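Local structure of mycobacterium tuberculosis paralogous family 11 (Mycobacterium smegmatis, 4Y9I) at residues Ile9-Thr14 and Lys22-Leu27; Met28-Asn33 and Val91-Pro96. The protein probably uses the deazaflavin coenzyme F420 in its reduced form to reduce quinones. All blocks are in the same frame, centred on the assembly; numbering follows the deposited sequence.

Interaction 1 of 2, residues Ile9-Thr14 and Lys22-Leu27; sequences IVLFTT and KRYVPL. With PO4 (phosphate ion), chain B.
In the beta hairpin that opens the six-stranded antiparallel barrel, Val10, Phe12 and Thr14 each exchange a pair of backbone hydrogen bonds with Leu27, Val25 and Arg23 respectively. The bonds are of normal length and, at 151 to 169° at the hydrogen, fairly straight. Their side chains share one face, where Phe12 and Val25 are buried. The Leu27 side chain crosses that of Phe12 at about a right angle, its CD1 coming obliquely to within 3.7 Å of Phe12 CD2. Thr14 OG1, between backbone N and carbonyl carbon (chi1 73°), lies 3.5 Å from Arg23 CB. On the other face lie Leu11, Thr13, Tyr24 and Pro26; proline suits its position, where strand 9-15 asks no N-H of it. Thr13 runs beside Tyr24, its OG1 3.5 Å from Tyr24 CD1. Arg23, extended from CG to NE, meets phosphate in the guanidinium plane, at its edge: NH1 bonds O1 at 2.9 Å, straighter than NH2 to O2 at 3.0 Å. A water bridges NH2 to Thr14 OG1. The phosphate, probably from the crystallisation liquor, is also bonded to Lys18 backbone N and Ser19 OG. Val25 and Leu27 pack on Trp51 of helix 51-57; Leu11 and Thr13 pair through their backbones with strand 60-65.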
loop_
_atom_site.group_PDB
_atom_site.type_symbol
_atom_site.label_atom_id
_atom_site.label_comp_id
_atom_site.label_asym_id
_atom_site.label_seq_id
_atom_site.Cartn_x
_atom_site.Cartn_y
_atom_site.Cartn_z
ATOM N N ILE A 9 -0.096 9.472 -6.953
ATOM C CA ILE A 9 -0.538 8.065 -6.852
ATOM C C ILE A 9 0.556 7.178 -7.364
ATOM O O ILE A 9 1.267 7.534 -8.310
ATOM C CB ILE A 9 -1.865 7.902 -7.653
ATOM C CG1 ILE A 9 -2.962 8.808 -7.016
ATOM C CG2 ILE A 9 -2.292 6.437 -7.787
ATOM C CD1 ILE A 9 -4.179 8.968 -7.916
ATOM N N VAL A 10 0.659 5.977 -6.819
ATOM C CA VAL A 10 1.470 4.942 -7.392
ATOM C C VAL A 10 0.649 3.642 -7.585
ATOM O O VAL A 10 -0.470 3.522 -7.064
ATOM C CB VAL A 10 2.682 4.628 -6.544
ATOM C CG1 VAL A 10 3.604 5.836 -6.475
ATOM C CG2 VAL A 10 2.287 4.096 -5.208
ATOM N N LEU A 11 1.188 2.745 -8.409
ATOM C CA LEU A 11 0.507 1.471 -8.686
ATOM C C LEU A 11 1.240 0.274 -8.120
ATOM O O LEU A 11 2.452 0.107 -8.354
ATOM C CB LEU A 11 0.433 1.250 -10.208
ATOM C CG LEU A 11 -0.351 0.001 -10.622
ATOM C CD1 LEU A 11 -1.833 0.225 -10.486
ATOM C CD2 LEU A 11 -0.017 -0.320 -12.043
ATOM N N PHE A 12 0.501 -0.531 -7.369
ATOM C CA PHE A 12 1.030 -1.798 -6.837
ATOM C C PHE A 12 0.393 -2.917 -7.560
ATOM O O PHE A 12 -0.845 -2.988 -7.634
ATOM C CB PHE A 12 0.716 -1.894 -5.373
ATOM C CG PHE A 12 1.419 -0.813 -4.538
ATOM C CD1 PHE A 12 2.731 -1.016 -4.156
ATOM C CD2 PHE A 12 0.790 0.358 -4.214
ATOM C CE1 PHE A 12 3.427 -0.058 -3.408
ATOM C CE2 PHE A 12 1.484 1.325 -3.478
ATOM C CZ PHE A 12 2.830 1.143 -3.107
ATOM N N THR A 13 1.196 -3.819 -8.122
ATOM C CA THR A 13 0.675 -4.980 -8.837
ATOM C C THR A 13 0.862 -6.212 -7.990
ATOM O O THR A 13 1.966 -6.451 -7.585
ATOM C CB THR A 13 1.325 -5.188 -10.204
ATOM O OG1 THR A 13 1.151 -3.980 -10.978
ATOM C CG2 THR A 13 0.669 -6.332 -10.936
ATOM N N THR A 14 -0.234 -6.887 -7.738
ATOM C CA THR A 14 -0.305 -8.070 -6.924
ATOM C C THR A 14 -0.529 -9.285 -7.799
ATOM O O THR A 14 -0.983 -9.178 -8.962
ATOM C CB THR A 14 -1.388 -7.956 -5.819
ATOM O OG1 THR A 14 -2.693 -8.072 -6.439
ATOM C CG2 THR A 14 -1.261 -6.675 -4.969
ATOM N N LYS A 22 -2.953 -11.341 -12.096
ATOM C CA LYS A 22 -2.478 -10.002 -11.720
ATOM C C LYS A 22 -3.657 -9.102 -11.349
ATOM O O LYS A 22 -4.684 -9.108 -12.041
ATOM C CB LYS A 22 -1.678 -9.349 -12.821
ATOM C CG LYS A 22 -0.498 -10.139 -13.288
ATOM C CD LYS A 22 0.589 -10.155 -12.249
ATOM C CE LYS A 22 1.784 -10.935 -12.728
ATOM N NZ LYS A 22 2.882 -10.974 -11.777
ATOM N N ARG A 23 -3.517 -8.374 -10.244
ATOM C CA ARG A 23 -4.478 -7.338 -9.914
ATOM C C ARG A 23 -3.719 -6.057 -9.713
ATOM O O ARG A 23 -2.546 -6.065 -9.285
ATOM C CB ARG A 23 -5.278 -7.711 -8.697
ATOM C CG ARG A 23 -6.135 -8.969 -8.941
ATOM C CD ARG A 23 -6.976 -9.307 -7.740
ATOM N NE ARG A 23 -7.732 -10.581 -7.911
ATOM C CZ ARG A 23 -7.267 -11.814 -7.619
ATOM N NH1 ARG A 23 -8.086 -12.879 -7.823
ATOM N NH2 ARG A 23 -6.012 -12.022 -7.126
ATOM N N TYR A 24 -4.348 -4.942 -10.038
ATOM C CA TYR A 24 -3.675 -3.648 -10.110
ATOM C C TYR A 24 -4.327 -2.730 -9.071
ATOM O O TYR A 24 -5.533 -2.504 -9.142
ATOM C CB TYR A 24 -3.781 -3.107 -11.515
ATOM C CG TYR A 24 -3.217 -4.045 -12.533
ATOM C CD1 TYR A 24 -1.863 -4.140 -12.785
ATOM C CD2 TYR A 24 -4.087 -4.960 -13.200
ATOM C CE1 TYR A 24 -1.360 -5.085 -13.711
ATOM C CE2 TYR A 24 -3.592 -5.923 -14.057
ATOM C CZ TYR A 24 -2.258 -5.964 -14.337
ATOM O OH TYR A 24 -1.756 -6.899 -15.257
ATOM N N VAL A 25 -3.526 -2.248 -8.122
ATOM C CA VAL A 25 -4.026 -1.566 -6.923
ATOM C C VAL A 25 -3.353 -0.161 -6.885
ATOM O O VAL A 25 -2.225 -0.015 -6.420
ATOM C CB VAL A 25 -3.683 -2.361 -5.674
ATOM C CG1 VAL A 25 -4.273 -1.725 -4.456
ATOM C CG2 VAL A 25 -4.105 -3.809 -5.788
ATOM N N PRO A 26 -4.027 0.849 -7.382
ATOM C CA PRO A 26 -3.507 2.240 -7.232
ATOM C C PRO A 26 -3.752 2.693 -5.808
ATOM O O PRO A 26 -4.870 2.586 -5.257
ATOM C CB PRO A 26 -4.298 3.068 -8.230
ATOM C CG PRO A 26 -5.235 2.088 -8.891
ATOM C CD PRO A 26 -5.324 0.846 -8.078
ATOM N N LEU A 27 -2.705 3.289 -5.222
ATOM C CA LEU A 27 -2.789 3.806 -3.884
ATOM C C LEU A 27 -2.069 5.198 -3.803
ATOM O O LEU A 27 -1.128 5.431 -4.579
ATOM C CB LEU A 27 -2.183 2.873 -2.835
ATOM C CG LEU A 27 -2.758 1.463 -2.725
ATOM C CD1 LEU A 27 -1.974 0.662 -1.737
ATOM C CD2 LEU A 27 -4.189 1.469 -2.245
HETATM P P PO4 B . -6.279 -15.834 -6.404
HETATM O O1 PO4 B . -6.866 -15.490 -7.788
HETATM O O2 PO4 B . -6.089 -14.549 -5.510
HETATM O O3 PO4 B . -7.336 -16.762 -5.685
HETATM O O4 PO4 B . -5.014 -16.586 -6.514
HETATM O O HOH W 1 -3.617 -10.537 -7.547
#

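Interaction 2 of 2, residues Met28-Asn33 and Val91-Pro96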
loop_
_atom_site.group_PDB
_atom_site.type_symbol
_atom_site.label_atom_id
_atom_site.label_comp_id
_atom_site.label_asym_id
_atom_site.label_seq_id
_atom_site.Cartn_x
_atom_site.Cartn_y
_atom_site.Cartn_z
ATOM N N MET A 28 -2.392 5.972 -2.743
ATOM C CA MET A 28 -1.615 7.185 -2.527
ATOM C C MET A 28 -0.095 6.857 -2.413
ATOM O O MET A 28 0.299 5.876 -1.717
ATOM C CB MET A 28 -2.056 7.917 -1.259
ATOM C CG MET A 28 -3.557 8.297 -1.304
ATOM S SD MET A 28 -3.913 9.434 -2.699
ATOM C CE MET A 28 -2.966 10.943 -2.250
ATOM N N ARG A 29 0.693 7.689 -3.049
ATOM C CA ARG A 29 2.162 7.611 -2.967
ATOM C C ARG A 29 2.643 8.043 -1.568
ATOM O O ARG A 29 2.428 9.200 -1.130
ATOM C CB ARG A 29 2.799 8.505 -3.999
ATOM C CG ARG A 29 4.317 8.426 -4.063
ATOM C CD ARG A 29 4.831 9.255 -5.222
ATOM N NE ARG A 29 6.269 9.173 -5.388
ATOM C CZ ARG A 29 7.153 9.823 -4.635
ATOM N NH1 ARG A 29 6.766 10.614 -3.672
ATOM N NH2 ARG A 29 8.450 9.691 -4.860
ATOM N N VAL A 30 3.288 7.094 -0.913
ATOM C CA VAL A 30 3.935 7.306 0.399
ATOM C C VAL A 30 5.317 6.681 0.238
ATOM O O VAL A 30 5.459 5.461 0.163
ATOM C CB VAL A 30 3.159 6.633 1.509
ATOM C CG1 VAL A 30 3.842 6.891 2.826
ATOM C CG2 VAL A 30 1.706 7.132 1.511
ATOM N N GLU A 31 6.348 7.517 0.093
ATOM C CA GLU A 31 7.672 7.079 -0.361
ATOM C C GLU A 31 8.731 7.632 0.526
ATOM O O GLU A 31 8.620 8.752 0.989
ATOM C CB GLU A 31 7.913 7.433 -1.853
ATOM C CG GLU A 31 9.236 6.917 -2.417
ATOM C CD GLU A 31 10.451 7.791 -2.175
ATOM O OE1 GLU A 31 10.327 8.942 -1.698
ATOM O OE2 GLU A 31 11.520 7.257 -2.486
ATOM N N GLU A 32 9.802 6.853 0.738
ATOM C CA GLU A 32 10.991 7.312 1.436
ATOM C C GLU A 32 12.174 6.471 1.063
ATOM O O GLU A 32 12.177 5.259 1.223
ATOM C CB GLU A 32 10.781 7.294 2.938
ATOM C CG GLU A 32 11.976 7.793 3.764
ATOM C CD GLU A 32 11.649 7.771 5.253
ATOM O OE1 GLU A 32 11.616 6.679 5.869
ATOM O OE2 GLU A 32 11.397 8.885 5.757
ATOM N N ASN A 33 13.177 7.141 0.534
ATOM C CA ASN A 33 14.470 6.469 0.213
ATOM C C ASN A 33 14.293 5.168 -0.582
ATOM O O ASN A 33 15.044 4.159 -0.418
ATOM C CB ASN A 33 15.315 6.307 1.467
ATOM C CG ASN A 33 15.703 7.630 2.076
ATOM O OD1 ASN A 33 15.853 8.607 1.340
ATOM N ND2 ASN A 33 15.891 7.693 3.392
ATOM N N VAL A 91 0.100 10.157 6.659
ATOM C CA VAL A 91 -0.785 11.220 7.062
ATOM C C VAL A 91 -0.297 12.544 6.467
ATOM O O VAL A 91 -1.122 13.411 6.127
ATOM C CB VAL A 91 -0.956 11.222 8.605
ATOM C CG1 VAL A 91 -1.692 12.477 9.030
ATOM C CG2 VAL A 91 -1.759 10.003 9.029
ATOM N N GLU A 92 1.005 12.725 6.305
ATOM C CA GLU A 92 1.496 13.952 5.657
ATOM C C GLU A 92 1.070 13.949 4.182
ATOM O O GLU A 92 0.612 14.972 3.666
ATOM C CB GLU A 92 3.012 14.080 5.787
ATOM C CG GLU A 92 3.584 15.389 5.210
ATOM C CD GLU A 92 3.305 16.621 6.035
ATOM O OE1 GLU A 92 3.184 16.495 7.275
ATOM O OE2 GLU A 92 3.245 17.739 5.436
ATOM N N ALA A 93 1.185 12.795 3.537
ATOM C CA ALA A 93 0.788 12.667 2.111
ATOM C C ALA A 93 -0.699 12.821 1.860
ATOM O O ALA A 93 -1.109 13.357 0.794
ATOM C CB ALA A 93 1.317 11.385 1.525
ATOM N N TYR A 94 -1.520 12.302 2.773
ATOM C CA TYR A 94 -2.940 12.223 2.568
ATOM C C TYR A 94 -3.599 12.354 3.982
ATOM O O TYR A 94 -3.927 11.350 4.629
ATOM C CB TYR A 94 -3.368 10.970 1.772
ATOM C CG TYR A 94 -4.839 11.027 1.461
ATOM C CD1 TYR A 94 -5.336 12.004 0.618
ATOM C CD2 TYR A 94 -5.752 10.156 2.029
ATOM C CE1 TYR A 94 -6.707 12.139 0.381
ATOM C CE2 TYR A 94 -7.116 10.272 1.785
ATOM C CZ TYR A 94 -7.589 11.300 0.973
ATOM O OH TYR A 94 -8.914 11.411 0.792
ATOM N N PRO A 95 -3.772 13.599 4.429
ATOM C CA PRO A 95 -4.298 13.778 5.797
ATOM C C PRO A 95 -5.552 13.016 6.163
ATOM O O PRO A 95 -5.669 12.612 7.338
ATOM C CB PRO A 95 -4.534 15.322 5.856
ATOM C CG PRO A 95 -3.411 15.853 5.003
ATOM C CD PRO A 95 -3.226 14.860 3.894
ATOM N N PRO A 96 -6.531 12.816 5.246
ATOM C CA PRO A 96 -7.683 12.070 5.679
ATOM C C PRO A 96 -7.429 10.622 6.142
ATOM O O PRO A 96 -8.284 10.059 6.793
ATOM C CB PRO A 96 -8.610 12.121 4.456
ATOM C CG PRO A 96 -8.175 13.372 3.730
ATOM C CD PRO A 96 -6.683 13.354 3.866
#
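Met28 meets Tyr94 in a Met-aromatic contact. Its SD stands 4.8 Å from the centroid of the Tyr94 ring, 27° off the ring normal. The two side chains cross at about a right angle, and bends at chi2 (-61°) and chi3 (-65°) fold the thioether back so that both CG and CE approach the base of the ring. The approach is oblique; the flexible, polarisable thioether can bend to lie against the CB-CG-CD1 side of the tyrosine. Apolar contact accompanies the sulfur: Met28 CE lies 3.9 Å from Tyr94 CD1. Within 91-96, Pro96 CD lies 3.5 Å above the plane of the Tyr94 ring, over its centre. The contact joins the interrupted part of strand 22-32, at Met28 to Val30, to the C-terminal end of helix 80-93, where Tyr94 is the first residue to leave helical geometry. Ala93 packs against the backbone, its CB 3.6 Å from Arg29 O; a single methyl allows the helix end to come this near. The same CB meets Val30 CG2 at 4.3 Å, and Val30, branched at CB as suits an extended chain, also rests on Trp86 and Leu89 of that helix. As for charges, Arg29 forms a salt bridge with Asp65, while Glu31 OE1 is a long 3.8 Å from Arg29 NH2.

Interactions 1 and 2 follow one another along the chain, the first closing at Leu27 and the second opening at Met28. Both draw on strand 22-32, and their centres lie about 16 Å apart. Its earlier part pairs with strand 9-15 in the sheet, whereas its interrupted part, at Met28 to Val30, meets the end of helix 80-93, so one strand links the barrel wall to a helix packed against it. The contacts touch where Val10 CG1 packs 3.6 Å from Arg29 CG. Residues 91-96 begin 58 positions after Asn33, and this return of the chain brings a distant helix back to the opening hairpin; both contacts belong to one barrel with helices packed on it.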